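Local coordinates for serine-pyruvate aminotransferase (agxt) (Sulfolobus solfataricus, PDB 3ZRR), which probably transfers amino groups between serine or alanine and keto acids such as pyruvate or glyoxylate, using pyridoxal 5'-phosphate as cofactor, at residues Glu283-Glu288 with Val355-Leu360. Sequence-based numbering, arbitrary orientation.
With CA (calcium ion), chain F.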
loop_
_atom_site.group_PDB
_atom_site.type_symbol
_atom_site.label_atom_id
_atom_site.label_comp_id
_atom_site.label_asym_id
_atom_site.label_seq_id
_atom_site.Cartn_x
_atom_site.Cartn_y
_atom_site.Cartn_z
ATOM N N GLU A 283 11.300 13.264 36.189
ATOM C CA GLU A 283 11.509 13.785 37.531
ATOM C C GLU A 283 11.942 12.678 38.500
ATOM O O GLU A 283 12.847 12.876 39.297
ATOM C CB GLU A 283 10.266 14.525 38.019
ATOM C CG GLU A 283 10.215 15.947 37.482
ATOM C CD GLU A 283 8.819 16.386 37.114
ATOM O OE1 GLU A 283 7.869 16.062 37.864
ATOM O OE2 GLU A 283 8.667 17.053 36.071
ATOM N N ALA A 284 11.319 11.500 38.408
ATOM C CA ALA A 284 11.678 10.408 39.315
ATOM C C ALA A 284 13.111 9.911 39.091
ATOM O O ALA A 284 13.718 9.355 40.007
ATOM C CB ALA A 284 10.677 9.288 39.238
ATOM N N LEU A 285 13.653 10.143 37.892
ATOM C CA LEU A 285 15.049 9.819 37.604
ATOM C C LEU A 285 15.999 10.885 38.122
ATOM O O LEU A 285 17.208 10.658 38.167
ATOM C CB LEU A 285 15.280 9.591 36.097
ATOM C CG LEU A 285 14.547 8.376 35.539
ATOM C CD1 LEU A 285 14.445 8.421 34.033
ATOM C CD2 LEU A 285 15.229 7.087 36.002
ATOM N N GLY A 286 15.441 12.029 38.521
ATOM C CA GLY A 286 16.222 13.169 38.960
ATOM C C GLY A 286 16.715 13.995 37.779
ATOM O O GLY A 286 17.685 14.756 37.901
ATOM N N LEU A 287 16.068 13.844 36.624
ATOM C CA LEU A 287 16.441 14.626 35.447
ATOM C C LEU A 287 15.714 15.951 35.448
ATOM O O LEU A 287 14.527 16.030 35.834
ATOM C CB LEU A 287 16.167 13.863 34.155
ATOM C CG LEU A 287 17.045 12.628 33.986
ATOM C CD1 LEU A 287 16.483 11.714 32.860
ATOM C CD2 LEU A 287 18.528 12.964 33.760
ATOM N N GLU A 288 16.428 16.995 35.031
ATOM C CA GLU A 288 15.864 18.328 34.980
ATOM C C GLU A 288 15.282 18.610 33.590
ATOM O O GLU A 288 15.868 18.246 32.563
ATOM C CB GLU A 288 16.963 19.329 35.293
ATOM C CG GLU A 288 16.485 20.751 35.542
ATOM C CD GLU A 288 17.655 21.691 35.807
ATOM O OE1 GLU A 288 18.756 21.180 36.124
ATOM O OE2 GLU A 288 17.492 22.929 35.720
ATOM N N VAL A 355 13.785 3.432 27.476
ATOM C CA VAL A 355 14.930 3.645 26.585
ATOM C C VAL A 355 15.869 4.679 27.214
ATOM O O VAL A 355 17.085 4.532 27.177
ATOM C CB VAL A 355 14.463 4.066 25.155
ATOM C CG1 VAL A 355 15.611 4.601 24.310
ATOM C CG2 VAL A 355 13.831 2.892 24.443
ATOM N N ILE A 356 15.302 5.705 27.835
ATOM C CA ILE A 356 16.122 6.718 28.479
ATOM C C ILE A 356 16.906 6.123 29.657
ATOM O O ILE A 356 18.127 6.319 29.754
ATOM C CB ILE A 356 15.290 7.947 28.875
ATOM C CG1 ILE A 356 14.952 8.746 27.613
ATOM C CG2 ILE A 356 16.026 8.824 29.908
ATOM C CD1 ILE A 356 13.845 9.793 27.834
ATOM N N GLU A 357 16.225 5.365 30.507
ATOM C CA GLU A 357 16.876 4.765 31.690
ATOM C C GLU A 357 18.057 3.892 31.288
ATOM O O GLU A 357 19.141 4.005 31.848
ATOM C CB GLU A 357 15.881 3.928 32.487
ATOM C CG GLU A 357 14.922 4.701 33.327
ATOM C CD GLU A 357 14.302 3.845 34.431
ATOM O OE1 GLU A 357 14.924 2.851 34.816
ATOM O OE2 GLU A 357 13.208 4.171 34.932
ATOM N N ARG A 358 17.836 3.040 30.295
ATOM C CA ARG A 358 18.838 2.070 29.863
ATOM C C ARG A 358 20.035 2.721 29.172
ATOM O O ARG A 358 21.172 2.293 29.361
ATOM C CB ARG A 358 18.187 0.982 28.989
ATOM C CG ARG A 358 17.059 0.245 29.742
ATOM C CD ARG A 358 16.664 -1.080 29.102
ATOM N NE ARG A 358 16.563 -1.022 27.641
ATOM C CZ ARG A 358 15.457 -0.728 26.958
ATOM N NH1 ARG A 358 14.327 -0.433 27.586
ATOM N NH2 ARG A 358 15.481 -0.709 25.634
ATOM N N THR A 359 19.775 3.777 28.402
ATOM C CA THR A 359 20.809 4.493 27.677
ATOM C C THR A 359 21.681 5.304 28.631
ATOM O O THR A 359 22.913 5.236 28.566
ATOM C CB THR A 359 20.200 5.404 26.580
ATOM O OG1 THR A 359 19.406 4.604 25.697
ATOM C CG2 THR A 359 21.295 6.084 25.754
ATOM N N LEU A 360 21.035 6.044 29.525
ATOM C CA LEU A 360 21.743 6.868 30.498
ATOM C C LEU A 360 22.536 6.028 31.501
ATOM O O LEU A 360 23.634 6.433 31.896
ATOM C CB LEU A 360 20.794 7.840 31.225
ATOM C CG LEU A 360 20.166 8.951 30.385
ATOM C CD1 LEU A 360 19.396 9.955 31.254
ATOM C CD2 LEU A 360 21.219 9.679 29.584
HETATM CA CA CA F . 19.914 23.713 35.837
#
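L285 and L287 reach across to I356, E357 and L360 on one face of helix 346-363. No hydrogen bond joins the two segments. Both methyls of L285 lie against the aliphatic part of E357, the leucine crossing the glutamate at a slant. L285 CD2 is 3.6 Å from E357 CG, and L285 CD1 is 3.8 Å from the same carbon. E357 has CG anti to its carbonyl carbon (chi1 -77°) and runs extended beyond it. This carries the carboxylate past the leucine to the backbone amides of G370 and V373, one for each oxygen. With an alanine in place of E357, the two backbone amides would probably lose their acceptor and a gap would open beside the methyls of L285. E377 of the second subunit brings a like charge close to E357 OE1, which may favour protonation of one of the two carboxylates.

G286 is the first residue to leave helical angles after helix 264-284, in a Schellman motif. Its positive phi (83°) turns the chain from the helix toward strand 288-289, an outer strand, within this chain, of the four-stranded antiparallel sheet. L287, which V304 of strand 301-305 also touches, follows the turn and meets L360 tip to tip, with L287 CD1 3.8 Å from L360 CD1. The same methyl, L287 CD1, comes within 4.2 Å of I356 CG2.

E288 extends away from the leucines to a calcium ion. Its carboxylate is bidentate but uneven: OE2 of E288 is 2.5 Å from the calcium, and OE1 is 2.8 Å from it. K307 and R292 also hydrogen-bond to OE1 and OE2 respectively.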